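Local coordinates for protein endo-1,4-beta-mannanase (Eisenia fetida, PDB 5Y6T) that probably hydrolyses internal beta-1,4-mannosidic linkages of mannan polysaccharides, as an endo-mannanase of glycoside hydrolase family 5, at residues A[128-131]-A[136-139]; A[170-175]-A[202-207]; A[53-58]-A[107-112]; A[347-352]-A[359-364]; A[263-268]-A[277-282]. All coordinates share one frame; numbering follows the deposited sequence.

Interaction 1 (A[128-131]-A[136-139]); sequences YRDL and SKLQ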
# COMPACT_ATOMS: atom_id res chain seq x y z
N TYR A 128 -15.66 -1.79 11.19
CA TYR A 128 -14.96 -1.72 9.90
C TYR A 128 -15.64 -2.64 8.87
O TYR A 128 -15.97 -2.24 7.74
CB TYR A 128 -13.49 -2.03 10.16
CG TYR A 128 -12.60 -2.47 9.00
CD1 TYR A 128 -12.80 -2.05 7.74
CD2 TYR A 128 -11.46 -3.27 9.26
CE1 TYR A 128 -11.97 -2.46 6.69
CE2 TYR A 128 -10.61 -3.66 8.27
CZ TYR A 128 -10.86 -3.32 6.95
OH TYR A 128 -9.99 -3.78 6.01
N ARG A 129 -15.95 -3.85 9.26
CA ARG A 129 -16.65 -4.76 8.36
C ARG A 129 -17.94 -4.14 7.88
O ARG A 129 -18.29 -4.23 6.69
CB ARG A 129 -16.89 -6.11 9.01
CG ARG A 129 -17.31 -7.16 7.94
CD ARG A 129 -17.69 -8.52 8.48
NE ARG A 129 -16.58 -9.20 9.09
CZ ARG A 129 -16.29 -9.18 10.38
NH1 ARG A 129 -17.04 -8.47 11.22
NH2 ARG A 129 -15.23 -9.88 10.80
N ASP A 130 -18.63 -3.48 8.79
CA ASP A 130 -19.91 -2.88 8.40
C ASP A 130 -19.73 -1.76 7.36
O ASP A 130 -20.66 -1.59 6.55
CB ASP A 130 -20.64 -2.33 9.63
CG ASP A 130 -21.26 -3.45 10.50
OD1 ASP A 130 -21.23 -4.66 10.15
OD2 ASP A 130 -21.66 -3.10 11.64
N LEU A 131 -18.57 -1.09 7.31
CA LEU A 131 -18.30 -0.12 6.21
C LEU A 131 -18.23 -0.79 4.85
O LEU A 131 -18.52 -0.15 3.83
CB LEU A 131 -17.06 0.64 6.44
CG LEU A 131 -16.95 1.47 7.72
CD1 LEU A 131 -15.64 2.22 7.75
CD2 LEU A 131 -18.17 2.38 7.88
N SER A 136 -24.20 3.46 3.31
CA SER A 136 -24.55 4.67 4.10
C SER A 136 -23.48 4.95 5.16
O SER A 136 -23.07 6.11 5.36
CB SER A 136 -25.97 4.54 4.72
OG SER A 136 -26.00 3.92 6.00
N LYS A 137 -23.00 3.90 5.79
CA LYS A 137 -21.90 4.05 6.75
C LYS A 137 -20.56 4.39 6.11
O LYS A 137 -19.85 5.30 6.57
CB LYS A 137 -21.79 2.82 7.64
CG LYS A 137 -23.00 2.74 8.54
CD LYS A 137 -23.06 1.52 9.40
CE LYS A 137 -24.28 1.53 10.39
NZ LYS A 137 -24.39 0.21 11.16
N LEU A 138 -20.23 3.68 5.01
CA LEU A 138 -19.05 4.03 4.23
C LEU A 138 -19.03 5.48 3.82
O LEU A 138 -18.00 6.15 3.90
CB LEU A 138 -18.96 3.10 3.00
CG LEU A 138 -17.75 3.37 2.10
CD1 LEU A 138 -16.46 3.26 2.90
CD2 LEU A 138 -17.87 2.38 0.92
N GLN A 139 -20.19 6.01 3.41
CA GLN A 139 -20.20 7.39 2.96
C GLN A 139 -19.85 8.36 4.13
O GLN A 139 -19.29 9.40 3.89
CB GLN A 139 -21.56 7.78 2.37
CG GLN A 139 -21.51 9.11 1.65
CD GLN A 139 -20.63 9.11 0.41
OE1 GLN A 139 -20.49 8.08 -0.31
NE2 GLN A 139 -19.94 10.24 0.20
O HOH W 1 -21.88 -0.57 12.19
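Leu131 sets its CD2 methyl on the CB and carbonyl of Lys137, where two successive helices join. The methyl lies over the start of the lysine, 3.7 Å from Lys137 CB, and it also rests on that residue's carbonyl group, with Lys137 C at 3.6 Å. From CG outward the lysine runs fully extended, which carries its ammonium past the leucine to the neighbourhood of Asp130. There the charges stop short of a salt bridge, Asp130 OD2 and Lys137 NZ standing 4.3 Å apart. One water spans them, donating a hydrogen bond to Asp130 OD2 at 2.6 Å and accepting one from Lys137 NZ at 2.8 Å. In the GH5 (beta/alpha)8 barrel the two helices, 126-133 and 135-152, belong to the connection between strands 112-119 and 159-163. Leu138 instead meets the backbone carbonyl of Leu131. Its CB sits 3.4 Å from Leu131 O, whereas the side chains themselves touch more loosely, Leu131 CB to Leu138 CD1 being 4.4 Å. Phe207 of helix 201-218 packs against both leucines, and Tyr85 lies against Lys137.

Interaction 2 (A[170-175]-A[202-207]); sequences GIVSAG and QRLQSF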
# COMPACT_ATOMS: atom_id res chain seq x y z
N GLY A 170 -6.75 -11.26 1.94
CA GLY A 170 -6.88 -11.87 3.28
C GLY A 170 -8.28 -12.03 3.78
O GLY A 170 -8.54 -12.98 4.55
N ILE A 171 -9.23 -11.21 3.30
CA ILE A 171 -10.56 -11.24 3.84
C ILE A 171 -11.58 -11.63 2.79
O ILE A 171 -12.78 -11.41 2.97
CB ILE A 171 -10.93 -9.92 4.53
CG1 ILE A 171 -10.71 -8.67 3.65
CG2 ILE A 171 -10.16 -9.86 5.85
CD1 ILE A 171 -11.12 -7.37 4.35
N VAL A 172 -11.11 -12.11 1.63
CA VAL A 172 -12.00 -12.44 0.50
C VAL A 172 -12.40 -13.90 0.50
O VAL A 172 -11.67 -14.77 0.94
CB VAL A 172 -11.39 -12.07 -0.86
CG1 VAL A 172 -10.36 -13.10 -1.33
CG2 VAL A 172 -12.47 -11.88 -1.94
N SER A 173 -13.61 -14.13 -0.02
CA SER A 173 -14.09 -15.44 -0.27
C SER A 173 -13.50 -15.94 -1.57
O SER A 173 -13.87 -15.51 -2.68
CB SER A 173 -15.62 -15.40 -0.31
OG SER A 173 -16.08 -16.76 -0.27
N ALA A 174 -12.53 -16.80 -1.40
CA ALA A 174 -11.74 -17.36 -2.53
C ALA A 174 -12.38 -18.61 -3.11
O ALA A 174 -13.06 -19.34 -2.42
CB ALA A 174 -10.31 -17.63 -2.09
N GLY A 175 -12.14 -18.92 -4.38
CA GLY A 175 -12.65 -20.16 -4.95
C GLY A 175 -14.15 -20.13 -5.27
O GLY A 175 -14.81 -21.16 -5.19
N GLN A 202 -16.66 -8.66 -4.88
CA GLN A 202 -17.37 -7.46 -5.31
C GLN A 202 -17.47 -6.39 -4.23
O GLN A 202 -17.33 -5.18 -4.56
CB GLN A 202 -18.75 -7.81 -5.82
CG GLN A 202 -19.52 -6.60 -6.32
CD GLN A 202 -20.38 -5.90 -5.31
OE1 GLN A 202 -20.88 -6.52 -4.34
NE2 GLN A 202 -20.58 -4.61 -5.53
N ARG A 203 -17.68 -6.79 -2.94
CA ARG A 203 -17.79 -5.81 -1.87
C ARG A 203 -16.44 -5.14 -1.55
O ARG A 203 -16.39 -3.93 -1.27
CB ARG A 203 -18.41 -6.44 -0.62
CG ARG A 203 -19.84 -6.91 -0.82
CD ARG A 203 -20.44 -7.26 0.52
NE ARG A 203 -21.87 -7.63 0.50
CZ ARG A 203 -22.88 -6.75 0.58
NH1 ARG A 203 -22.66 -5.44 0.64
NH2 ARG A 203 -24.12 -7.19 0.64
N LEU A 204 -15.35 -5.92 -1.66
CA LEU A 204 -13.99 -5.39 -1.46
C LEU A 204 -13.64 -4.40 -2.54
O LEU A 204 -13.14 -3.28 -2.26
CB LEU A 204 -12.96 -6.48 -1.37
CG LEU A 204 -13.21 -7.44 -0.18
CD1 LEU A 204 -12.23 -8.61 -0.23
CD2 LEU A 204 -13.09 -6.73 1.17
N GLN A 205 -13.87 -4.81 -3.78
CA GLN A 205 -13.70 -3.90 -4.90
C GLN A 205 -14.50 -2.63 -4.81
O GLN A 205 -14.00 -1.55 -5.15
CB GLN A 205 -13.97 -4.59 -6.24
CG GLN A 205 -12.99 -5.71 -6.61
CD GLN A 205 -13.58 -6.63 -7.67
OE1 GLN A 205 -14.77 -7.04 -7.61
NE2 GLN A 205 -12.75 -7.04 -8.61
N SER A 206 -15.79 -2.76 -4.47
CA SER A 206 -16.64 -1.56 -4.30
C SER A 206 -16.07 -0.61 -3.24
O SER A 206 -15.99 0.58 -3.47
CB SER A 206 -18.08 -2.02 -3.99
OG SER A 206 -18.93 -0.87 -3.89
N PHE A 207 -15.66 -1.18 -2.09
CA PHE A 207 -15.07 -0.44 -0.94
C PHE A 207 -13.84 0.33 -1.43
O PHE A 207 -13.70 1.51 -1.16
CB PHE A 207 -14.77 -1.47 0.18
CG PHE A 207 -14.21 -0.90 1.47
CD1 PHE A 207 -15.04 -0.26 2.39
CD2 PHE A 207 -12.91 -1.13 1.82
CE1 PHE A 207 -14.56 0.12 3.61
CE2 PHE A 207 -12.42 -0.77 3.07
CZ PHE A 207 -13.25 -0.08 3.94
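Leu204 reaches from its helix to the loop residues Ile171 and Val172, and its side chain illustrates how a single branched tip can engage two neighbours at once. Its CB leaves the helix in the direction of the loop, and CG stands anti to the carbonyl carbon (chi1 -62°), which carries the fork of the side chain toward the loop. At the fork the two methyls part company. CD1 goes to Val172, where it lies 3.6 Å from Val172 CB and 3.7 Å from Val172 CG2, meeting the flank of the valine at its branch point. CD2 turns to Ile171 and touches the outer part of that chain, 3.8 Å from Ile171 CD1 and 3.9 Å from Ile171 CG1. Both loop side chains are crossed obliquely by the leucine, and the contact is wholly apolar and buried. An alanine in place of Leu204 would probably open a gap between the helix and the side chains of Ile171 and Val172 and let the isoleucine tip turn more freely. The backbone of Ile171 is also tied to Ile199, just before the helix, while its side chain rests on Met165 and Pro124. This is ordinary hydrophobic packing of a (beta/alpha)8 barrel: the long excursion that follows strand 165-166 is held by its own beginning against helix 201-218, the outer helix to which it leads.

Interaction 3 (A[53-58]-A[107-112]); sequences DYIVRI and YANNVL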
# COMPACT_ATOMS: atom_id res chain seq x y z
N ASP A 53 12.28 8.81 13.65
CA ASP A 53 13.53 8.13 13.63
C ASP A 53 13.52 7.11 12.46
O ASP A 53 14.54 6.95 11.79
CB ASP A 53 13.79 7.47 14.99
CG ASP A 53 15.14 6.82 15.10
OD1 ASP A 53 16.16 7.51 14.97
OD2 ASP A 53 15.17 5.60 15.27
N TYR A 54 12.39 6.45 12.17
CA TYR A 54 12.42 5.52 11.04
C TYR A 54 12.70 6.27 9.75
O TYR A 54 13.39 5.77 8.87
CB TYR A 54 11.10 4.81 10.90
CG TYR A 54 10.90 3.70 11.86
CD1 TYR A 54 11.71 2.60 11.85
CD2 TYR A 54 9.81 3.71 12.72
CE1 TYR A 54 11.47 1.54 12.74
CE2 TYR A 54 9.56 2.67 13.58
CZ TYR A 54 10.39 1.60 13.58
OH TYR A 54 10.08 0.61 14.44
N ILE A 55 12.11 7.45 9.61
CA ILE A 55 12.33 8.25 8.38
C ILE A 55 13.78 8.57 8.20
O ILE A 55 14.40 8.39 7.14
CB ILE A 55 11.58 9.57 8.45
CG1 ILE A 55 10.06 9.40 8.35
CG2 ILE A 55 11.99 10.47 7.31
CD1 ILE A 55 9.30 10.65 8.65
N VAL A 56 14.36 9.09 9.28
CA VAL A 56 15.79 9.40 9.25
C VAL A 56 16.73 8.20 8.92
O VAL A 56 17.63 8.33 8.04
CB VAL A 56 16.25 10.13 10.56
CG1 VAL A 56 17.74 10.45 10.48
CG2 VAL A 56 15.46 11.46 10.74
N ARG A 57 16.50 7.09 9.59
CA ARG A 57 17.30 5.88 9.47
C ARG A 57 17.14 5.26 8.09
O ARG A 57 18.13 4.85 7.50
CB ARG A 57 16.97 4.92 10.57
CG ARG A 57 17.41 5.49 11.93
CD ARG A 57 17.61 4.42 12.97
NE ARG A 57 16.38 3.79 13.41
CZ ARG A 57 16.14 2.49 13.39
NH1 ARG A 57 17.02 1.65 12.90
NH2 ARG A 57 15.00 2.03 13.86
N ILE A 58 15.92 5.32 7.54
CA ILE A 58 15.72 4.85 6.17
C ILE A 58 16.50 5.69 5.16
O ILE A 58 17.22 5.12 4.32
CB ILE A 58 14.20 4.77 5.84
CG1 ILE A 58 13.60 3.60 6.63
CG2 ILE A 58 14.01 4.66 4.33
CD1 ILE A 58 12.10 3.54 6.63
N TYR A 107 9.51 15.17 4.29
CA TYR A 107 9.96 16.13 3.29
C TYR A 107 11.37 16.63 3.57
O TYR A 107 12.22 16.70 2.68
CB TYR A 107 8.97 17.28 3.25
CG TYR A 107 9.36 18.42 2.35
CD1 TYR A 107 9.38 18.26 1.00
CD2 TYR A 107 9.57 19.69 2.87
CE1 TYR A 107 9.71 19.34 0.15
CE2 TYR A 107 9.90 20.78 2.03
CZ TYR A 107 9.95 20.58 0.68
OH TYR A 107 10.30 21.62 -0.16
N ALA A 108 11.63 16.91 4.83
CA ALA A 108 12.94 17.39 5.28
C ALA A 108 14.04 16.36 5.01
O ALA A 108 15.21 16.69 4.84
CB ALA A 108 12.91 17.74 6.75
N ASN A 109 13.65 15.09 4.94
CA ASN A 109 14.58 14.00 4.63
C ASN A 109 14.52 13.38 3.26
O ASN A 109 15.13 12.37 2.98
CB ASN A 109 14.36 12.97 5.73
CG ASN A 109 14.92 13.44 7.05
OD1 ASN A 109 16.09 13.25 7.29
ND2 ASN A 109 14.07 13.97 7.93
N ASN A 110 13.75 13.99 2.37
CA ASN A 110 13.58 13.52 1.01
C ASN A 110 13.06 12.07 0.88
O ASN A 110 13.60 11.26 0.11
CB ASN A 110 14.83 13.70 0.19
CG ASN A 110 15.19 15.16 0.03
OD1 ASN A 110 14.40 15.96 -0.53
ND2 ASN A 110 16.39 15.53 0.49
N VAL A 111 12.11 11.76 1.74
CA VAL A 111 11.45 10.44 1.76
C VAL A 111 9.96 10.60 1.43
O VAL A 111 9.28 11.45 2.00
CB VAL A 111 11.59 9.84 3.16
CG1 VAL A 111 10.76 8.59 3.36
CG2 VAL A 111 13.05 9.58 3.47
N LEU A 112 9.52 9.81 0.45
CA LEU A 112 8.14 9.72 0.03
C LEU A 112 7.37 8.71 0.89
O LEU A 112 7.79 7.57 1.08
CB LEU A 112 8.09 9.31 -1.43
CG LEU A 112 8.44 10.49 -2.39
CD1 LEU A 112 8.78 10.02 -3.80
CD2 LEU A 112 7.33 11.53 -2.41
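Ile55 and Asn109 make the central van der Waals contact between helix 42-60 and the end of helix 95-108. The isoleucine's CG2 branch, anti to its own backbone N, does the touching: it lies 3.8 Å from Asn109 CB, with the two side chains crossing at about a right angle. The same methyl reaches Val111, at 4.1 Å from Val111 CG2, so one branch of Ile55 bridges both residues.

A second kind of contact sets a methyl against a polar group. Val56 CG2 rests by the asparagine amide, 3.9 Å from Asn109 OD1 and 4.0 Å from Asn109 ND2. That ND2 donates to the carbonyl of Val105, in the last turn of the helix that Asn109 follows.

Backbone bonds shape the second segment. Asn110, at positive phi, is the C-prime residue of a Schellman motif, in which Asn110 N bonds to Tyr107 O at 3.1 Å and Val111 N returns to the carbonyl of Ala106. The turn sends the chain from the helix into strand 112-119 of the barrel. On the first helix, Arg57 and Asp53 form a salt bridge.

The chemistry implies a junction that rests on apolar fit: ND2 serves the helix end, Asn109 CB and Val111 CG2 supply the surface for Ile55, and the amide lies beside the Val56 methyl.

Interaction 4 (A[347-352]-A[359-364]); sequences HLRGRN and RIDIIL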
# COMPACT_ATOMS: atom_id res chain seq x y z
N HIS A 347 22.33 -1.14 -1.32
CA HIS A 347 22.62 -1.62 -2.66
C HIS A 347 22.08 -0.73 -3.79
O HIS A 347 22.74 -0.56 -4.83
CB HIS A 347 22.10 -3.02 -2.82
CG HIS A 347 22.28 -3.58 -4.19
ND1 HIS A 347 23.52 -3.85 -4.73
CD2 HIS A 347 21.37 -3.89 -5.16
CE1 HIS A 347 23.38 -4.32 -5.96
NE2 HIS A 347 22.08 -4.34 -6.25
N LEU A 348 20.90 -0.15 -3.61
CA LEU A 348 20.31 0.72 -4.65
C LEU A 348 20.73 2.17 -4.60
O LEU A 348 20.48 2.94 -5.52
CB LEU A 348 18.78 0.65 -4.70
CG LEU A 348 18.30 -0.77 -5.03
CD1 LEU A 348 16.81 -0.75 -5.14
CD2 LEU A 348 18.91 -1.34 -6.31
N ARG A 349 21.32 2.56 -3.49
CA ARG A 349 21.70 3.98 -3.29
C ARG A 349 22.55 4.44 -4.49
O ARG A 349 23.47 3.72 -4.98
CB ARG A 349 22.50 4.15 -2.02
CG ARG A 349 22.70 5.63 -1.70
CD ARG A 349 23.65 6.06 -0.64
NE ARG A 349 24.03 5.08 0.33
CZ ARG A 349 23.82 5.17 1.64
NH1 ARG A 349 23.15 6.17 2.13
NH2 ARG A 349 24.33 4.26 2.44
N GLY A 350 22.23 5.64 -4.94
CA GLY A 350 23.03 6.28 -6.00
C GLY A 350 22.73 5.78 -7.40
O GLY A 350 23.30 6.28 -8.34
N ARG A 351 21.88 4.76 -7.57
CA ARG A 351 21.54 4.29 -8.91
C ARG A 351 20.64 5.23 -9.64
O ARG A 351 19.77 5.86 -9.06
CB ARG A 351 20.97 2.89 -8.87
CG ARG A 351 22.06 2.00 -8.25
CD ARG A 351 21.96 0.56 -8.48
NE ARG A 351 22.85 -0.17 -7.57
CZ ARG A 351 24.13 -0.55 -7.76
NH1 ARG A 351 24.80 -0.29 -8.87
NH2 ARG A 351 24.70 -1.30 -6.83
N ASN A 352 20.88 5.37 -10.95
CA ASN A 352 20.00 6.14 -11.77
C ASN A 352 20.23 5.73 -13.21
O ASN A 352 20.86 6.45 -14.00
CB ASN A 352 20.16 7.68 -11.64
CG ASN A 352 19.03 8.43 -12.32
OD1 ASN A 352 18.05 7.82 -12.76
ND2 ASN A 352 19.17 9.73 -12.44
N ARG A 359 15.67 6.83 -11.01
CA ARG A 359 16.37 7.58 -9.97
C ARG A 359 15.98 7.08 -8.58
O ARG A 359 14.83 6.96 -8.28
CB ARG A 359 16.03 9.05 -10.10
CG ARG A 359 16.65 9.92 -9.03
CD ARG A 359 16.53 11.40 -9.39
NE ARG A 359 17.31 12.26 -8.49
CZ ARG A 359 17.58 13.55 -8.68
NH1 ARG A 359 17.16 14.20 -9.76
NH2 ARG A 359 18.31 14.21 -7.79
N ILE A 360 16.96 6.78 -7.75
CA ILE A 360 16.84 6.42 -6.34
C ILE A 360 17.06 7.63 -5.45
O ILE A 360 16.24 7.86 -4.54
CB ILE A 360 17.86 5.30 -5.95
CG1 ILE A 360 17.61 4.05 -6.79
CG2 ILE A 360 17.86 5.05 -4.45
CD1 ILE A 360 16.41 3.23 -6.37
N ASP A 361 18.11 8.45 -5.71
CA ASP A 361 18.45 9.54 -4.77
C ASP A 361 17.58 10.75 -5.13
O ASP A 361 18.02 11.69 -5.80
CB ASP A 361 19.94 9.95 -4.81
CG ASP A 361 20.90 8.81 -4.45
OD1 ASP A 361 20.50 7.72 -3.92
OD2 ASP A 361 22.10 8.96 -4.70
N ILE A 362 16.35 10.71 -4.69
CA ILE A 362 15.38 11.72 -5.03
C ILE A 362 15.56 12.94 -4.14
O ILE A 362 15.96 12.82 -2.97
CB ILE A 362 13.99 11.10 -4.86
CG1 ILE A 362 13.77 10.05 -5.94
CG2 ILE A 362 12.89 12.15 -4.94
CD1 ILE A 362 12.67 9.08 -5.60
N ILE A 363 15.21 14.10 -4.70
CA ILE A 363 15.26 15.39 -3.97
C ILE A 363 13.90 16.01 -4.17
O ILE A 363 13.43 16.23 -5.28
CB ILE A 363 16.38 16.29 -4.50
CG1 ILE A 363 17.73 15.65 -4.22
CG2 ILE A 363 16.35 17.62 -3.78
CD1 ILE A 363 18.20 15.67 -2.80
N LEU A 364 13.20 16.16 -3.07
CA LEU A 364 11.87 16.67 -3.09
C LEU A 364 11.72 18.17 -3.27
O LEU A 364 10.69 18.59 -3.72
CB LEU A 364 11.11 16.23 -1.84
CG LEU A 364 11.00 14.69 -1.83
CD1 LEU A 364 10.16 14.36 -0.63
CD2 LEU A 364 10.30 14.12 -3.05
O HOH W 2 20.13 8.15 -7.66
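With chi1 at -61°, the carboxylate of Asp361 stands anti to its own carbonyl carbon and swings back to Gly350. Ile360 has a similar chi1 of -60°, but its second torsion folds the chain so that CD1 comes down on Leu348. OD1 of Asp361 accepts from Gly350 N at 2.9 Å, on the syn side but 31° out of the carboxylate plane. Gly350 belongs to a type II turn from Leu348 to Arg351, so the carboxylate fastens the turn at a backbone NH. A leucine in place of Asp361 would probably leave the NH of Gly350 without this acceptor and weaken the hold on the turn. A second tie is main chain to main chain, Ile360 N to Arg351 O at 3.2 Å, and a water donates to Arg351 O while accepting from Asp361 N. Ile360 packs crosswise against Leu348, its CD1 3.9 Å from Leu348 CB, and its CG1 lies 3.3 Å from Leu348 O. Within the first segment Arg351 grips the carbonyl of His347 side-on: Arg351 NE lies 2.8 Å and Arg351 NH2 2.9 Å from His347 O. Arg359 binds Asp361 O through NE and pairs with Glu20 through NH1. The contact lies just beyond the end of helix 338-348, with Leu348 resting on Phe312 and Tyr316 of helix 308-317 and, together with Ile360, on Phe23 of strand 20-28.

Interaction 5 (A[263-268]-A[277-282]); sequences YQMHTY and SSPLLV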
# COMPACT_ATOMS: atom_id res chain seq x y z
N TYR A 263 -0.03 -0.72 -9.66
CA TYR A 263 -0.23 -2.07 -9.08
C TYR A 263 0.91 -2.30 -8.02
O TYR A 263 1.95 -1.62 -7.99
CB TYR A 263 -0.22 -3.15 -10.14
CG TYR A 263 -1.35 -2.99 -11.12
CD1 TYR A 263 -2.68 -3.12 -10.72
CD2 TYR A 263 -1.12 -2.72 -12.43
CE1 TYR A 263 -3.71 -2.97 -11.60
CE2 TYR A 263 -2.18 -2.57 -13.34
CZ TYR A 263 -3.49 -2.68 -12.90
OH TYR A 263 -4.59 -2.58 -13.71
N GLN A 264 0.62 -3.24 -7.13
CA GLN A 264 1.54 -3.52 -6.04
C GLN A 264 1.36 -4.98 -5.63
O GLN A 264 0.30 -5.34 -5.14
CB GLN A 264 1.25 -2.57 -4.87
CG GLN A 264 2.07 -2.88 -3.64
CD GLN A 264 1.72 -2.13 -2.38
OE1 GLN A 264 2.02 -2.62 -1.27
NE2 GLN A 264 1.03 -1.05 -2.50
N MET A 265 2.35 -5.81 -5.86
CA MET A 265 2.31 -7.19 -5.51
C MET A 265 3.25 -7.45 -4.38
O MET A 265 4.41 -7.08 -4.43
CB MET A 265 2.81 -8.01 -6.71
CG MET A 265 1.87 -7.89 -7.89
SD MET A 265 2.58 -8.85 -9.20
CE MET A 265 1.33 -8.82 -10.44
N HIS A 266 2.77 -8.08 -3.33
CA HIS A 266 3.61 -8.61 -2.26
C HIS A 266 4.04 -10.04 -2.59
O HIS A 266 3.39 -10.72 -3.41
CB HIS A 266 2.81 -8.66 -0.99
CG HIS A 266 2.30 -7.31 -0.59
ND1 HIS A 266 1.36 -7.13 0.41
CD2 HIS A 266 2.51 -6.09 -1.13
CE1 HIS A 266 1.09 -5.84 0.51
NE2 HIS A 266 1.77 -5.20 -0.41
N THR A 267 5.18 -10.48 -2.06
CA THR A 267 5.53 -11.84 -2.38
C THR A 267 6.35 -12.43 -1.26
O THR A 267 7.35 -11.82 -0.80
CB THR A 267 6.24 -12.00 -3.75
OG1 THR A 267 6.41 -13.43 -4.08
CG2 THR A 267 7.64 -11.26 -3.75
N TYR A 268 5.92 -13.60 -0.84
CA TYR A 268 6.64 -14.40 0.14
C TYR A 268 6.66 -15.84 -0.27
O TYR A 268 5.73 -16.32 -0.96
CB TYR A 268 5.93 -14.33 1.47
CG TYR A 268 5.92 -12.91 2.05
CD1 TYR A 268 7.02 -12.43 2.79
CD2 TYR A 268 4.83 -12.06 1.87
CE1 TYR A 268 6.95 -11.21 3.42
CE2 TYR A 268 4.78 -10.80 2.44
CZ TYR A 268 5.86 -10.34 3.19
OH TYR A 268 5.81 -9.12 3.81
N SER A 277 5.49 -17.63 -10.63
CA SER A 277 5.04 -16.36 -11.16
C SER A 277 5.25 -15.17 -10.14
O SER A 277 4.74 -14.07 -10.38
CB SER A 277 3.57 -16.46 -11.57
OG SER A 277 2.79 -16.91 -10.46
N SER A 278 6.01 -15.44 -9.08
CA SER A 278 6.40 -14.41 -8.11
C SER A 278 7.07 -13.25 -8.81
O SER A 278 7.95 -13.49 -9.69
CB SER A 278 7.40 -14.97 -7.10
OG SER A 278 7.89 -13.91 -6.28
N PRO A 279 6.77 -12.01 -8.37
CA PRO A 279 7.46 -10.89 -8.97
C PRO A 279 8.94 -10.83 -8.69
O PRO A 279 9.66 -10.09 -9.41
CB PRO A 279 6.72 -9.67 -8.45
CG PRO A 279 6.14 -10.10 -7.12
CD PRO A 279 5.76 -11.54 -7.37
N LEU A 280 9.41 -11.57 -7.69
CA LEU A 280 10.86 -11.70 -7.55
C LEU A 280 11.51 -12.75 -8.45
O LEU A 280 12.75 -12.79 -8.56
CB LEU A 280 11.20 -11.98 -6.10
CG LEU A 280 11.07 -10.81 -5.13
CD1 LEU A 280 11.24 -11.28 -3.71
CD2 LEU A 280 12.10 -9.71 -5.43
N LEU A 281 10.70 -13.46 -9.24
CA LEU A 281 11.18 -14.50 -10.18
C LEU A 281 10.94 -14.22 -11.62
O LEU A 281 11.55 -14.87 -12.51
CB LEU A 281 10.58 -15.86 -9.82
CG LEU A 281 11.30 -16.65 -8.70
CD1 LEU A 281 11.27 -15.95 -7.37
CD2 LEU A 281 10.71 -18.05 -8.62
N VAL A 282 9.98 -13.32 -11.93
CA VAL A 282 9.64 -12.98 -13.30
C VAL A 282 9.80 -11.49 -13.47
O VAL A 282 9.62 -10.72 -12.49
CB VAL A 282 8.23 -13.41 -13.70
CG1 VAL A 282 8.02 -14.91 -13.47
CG2 VAL A 282 7.17 -12.60 -12.98
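Thr267 and Ser278 join their hydroxyls in a short hydrogen bond within an otherwise apolar, buried contact, Thr267 OG1 lying 2.7 Å from Ser278 OG; either oxygen could be the donor. The serine oxygen is engaged twice, because it also accepts from Leu280 N at 3.1 Å, which makes an ST turn at the start of the second segment. OG1 of Thr267 stands anti to the backbone N (chi1 -173°), and this leaves the other branch, CG2, facing Leu280: its methyl lies 3.6 Å from Leu280 CD1, the side chains meeting at a slant. Between these two contacts the proline ring comes up to the threonine, Pro279 CD being 3.7 Å from Thr267 CB. The first segment lies on strand 262-266 of the (beta/alpha)8 barrel and continues into the loop after it, and the second belongs to the loop leading to strand 293-297. His266, whose side chain starts on the other side of the strand from these contacts, donates from NE2 to Gln264 OE1 at 2.7 Å in the plane of its ring, while its ND1 bonds to Glu167. Met265 adds a more distant touch, its CB 4.0 Å from Pro279 CG. Pro279 also packs on Ile295 of strand 293-297 and on Tyr287.

How the interactions relate
From the N terminus, interaction 3 comes first, closing a 48-residue span that carries strand 65-72 and joining two outer helices of the barrel. Interaction 1 then spans the four residues, mostly helical, at the junction of consecutive helices, and interaction 2 closes the 26-residue excursion before helix 201-218. Interaction 5 closes a short loop after strand 262-266, and interaction 4 closes the hairpin near the C terminus. All five lie in series; none nests or crosses. In space they gather differently: interactions 1 and 2 touch where Tyr128 packs on Phe207 and on Ile171, while interactions 3 and 4 meet where Asn110 OD1 probably accepts from Leu364 N, linking the chain's end to an early helix terminus.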